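Local coordinates for protein NAD-dependent epimerase/dehydratase (PDB 6DNT) that probably interconverts UDP-N-acetylglucosamine and its 4-epimer with the help of NAD, and binds the bacterial cell-wall intermediate UDP-N-acetylmuramic acid, at residues F137-C140 and K141-I145. Numbering follows the deposited sequence.
Sequences FIAC and KNNNI
Cys140 and Ile145 close the C-terminal end of helix 122-142, a helix of the Rossmann-type domain, in a Schellman motif identified by two backbone bonds. Ile145 N donates to Cys140 O at 3.1 Å, nearly straight at 170°. The second bond runs from Asn144 N to Lys141 O, 3.3 Å. Asn144 is the C-prime residue, and its positive phi is the left-handed backbone setting with which the motif ends the right-handed helix. Before the cap the regular helical pattern persists, with Lys141 N donating to Phe137 O and Asn142 N to Ile138 O.

Among side-chain bonds, Asn143 ND2 reaches back to Ala139 O at 2.8 Å. Asn143 N donates to that same oxygen from the opposite face of the carbonyl plane, lying 36° out of it, so two donors of one residue grip one acceptor. Asn143 ND2 also donates to Glu97 O, and Asn142 ND2 to the carboxylate of Glu97, tying the helix end to helix 96-99.

Lys141 NZ donates to Asn142 OD1 at 2.9 Å; the chain gets there by placing CG between the backbone N and the carbonyl carbon (chi1 67°) and bending again at chi2, which folds the methylenes back over Ile138 O. Lys141 also makes a cation-pi contact with Tyr195 of helix 176-195. With an alanine here, Asn142 OD1 is likely to lose this donor and Tyr195 its cationic partner.

Van der Waals contacts complete the helix end. The side chains of Ile138 and Asn142 run alongside each other, a methyl-to-amide contact in which Ile138 CG2 lies 3.5 Å from Asn142 ND2. The apolar pair belongs to the cap: the CB of Ile145 points toward the helix end, and Ile145 CG1 comes to 4.0 Å from Cys140 CB.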
# COMPACT_ATOMS: atom_id res chain seq x y z
N PHE A 137 -0.01 0.87 -14.48
CA PHE A 137 0.74 -0.37 -14.35
C PHE A 137 0.04 -1.53 -15.07
O PHE A 137 0.72 -2.41 -15.63
CB PHE A 137 0.98 -0.75 -12.88
CG PHE A 137 1.73 0.30 -12.06
CD1 PHE A 137 2.52 1.29 -12.65
CD2 PHE A 137 1.63 0.26 -10.67
CE1 PHE A 137 3.17 2.22 -11.84
CE2 PHE A 137 2.30 1.17 -9.88
CZ PHE A 137 3.07 2.15 -10.47
N ILE A 138 -1.29 -1.52 -15.08
CA ILE A 138 -2.07 -2.53 -15.83
C ILE A 138 -1.78 -2.39 -17.33
O ILE A 138 -1.48 -3.37 -18.02
CB ILE A 138 -3.58 -2.42 -15.53
CG1 ILE A 138 -3.86 -2.86 -14.08
CG2 ILE A 138 -4.38 -3.27 -16.51
CD1 ILE A 138 -5.22 -2.42 -13.55
N ALA A 139 -1.85 -1.16 -17.82
CA ALA A 139 -1.50 -0.90 -19.22
C ALA A 139 -0.03 -1.24 -19.53
O ALA A 139 0.26 -1.66 -20.64
CB ALA A 139 -1.80 0.53 -19.59
N CYS A 140 0.88 -1.06 -18.57
CA CYS A 140 2.29 -1.43 -18.76
C CYS A 140 2.42 -2.94 -18.99
O CYS A 140 3.06 -3.37 -19.95
CB CYS A 140 3.17 -1.04 -17.58
SG CYS A 140 3.47 0.74 -17.41
N LYS A 141 1.82 -3.73 -18.10
CA LYS A 141 1.98 -5.18 -18.21
C LYS A 141 1.23 -5.73 -19.43
O LYS A 141 1.73 -6.65 -20.09
CB LYS A 141 1.66 -5.92 -16.89
CG LYS A 141 0.23 -5.90 -16.41
CD LYS A 141 -0.61 -7.03 -16.98
CE LYS A 141 -2.00 -7.05 -16.36
NZ LYS A 141 -2.89 -8.06 -17.01
N ASN A 142 0.09 -5.14 -19.77
CA ASN A 142 -0.66 -5.58 -20.96
C ASN A 142 0.09 -5.28 -22.24
O ASN A 142 -0.08 -6.00 -23.23
CB ASN A 142 -2.05 -4.97 -21.02
CG ASN A 142 -3.00 -5.56 -20.00
OD1 ASN A 142 -2.84 -6.69 -19.54
ND2 ASN A 142 -4.01 -4.80 -19.67
N ASN A 143 0.91 -4.23 -22.24
CA ASN A 143 1.70 -3.87 -23.42
C ASN A 143 3.14 -4.37 -23.41
O ASN A 143 3.90 -4.00 -24.30
CB ASN A 143 1.66 -2.35 -23.62
CG ASN A 143 0.33 -1.88 -24.14
OD1 ASN A 143 -0.02 -2.11 -25.29
ND2 ASN A 143 -0.40 -1.18 -23.29
N ASN A 144 3.52 -5.18 -22.42
CA ASN A 144 4.87 -5.74 -22.31
C ASN A 144 5.95 -4.65 -22.33
O ASN A 144 7.00 -4.79 -22.97
CB ASN A 144 5.09 -6.79 -23.42
CG ASN A 144 3.99 -7.83 -23.45
OD1 ASN A 144 3.90 -8.66 -22.55
ND2 ASN A 144 3.13 -7.76 -24.46
N ILE A 145 5.67 -3.57 -21.61
CA ILE A 145 6.63 -2.47 -21.41
C ILE A 145 7.90 -3.06 -20.78
O ILE A 145 7.82 -3.87 -19.86
CB ILE A 145 5.98 -1.40 -20.48
CG1 ILE A 145 4.86 -0.65 -21.23
CG2 ILE A 145 7.00 -0.42 -19.90
CD1 ILE A 145 5.29 0.09 -22.48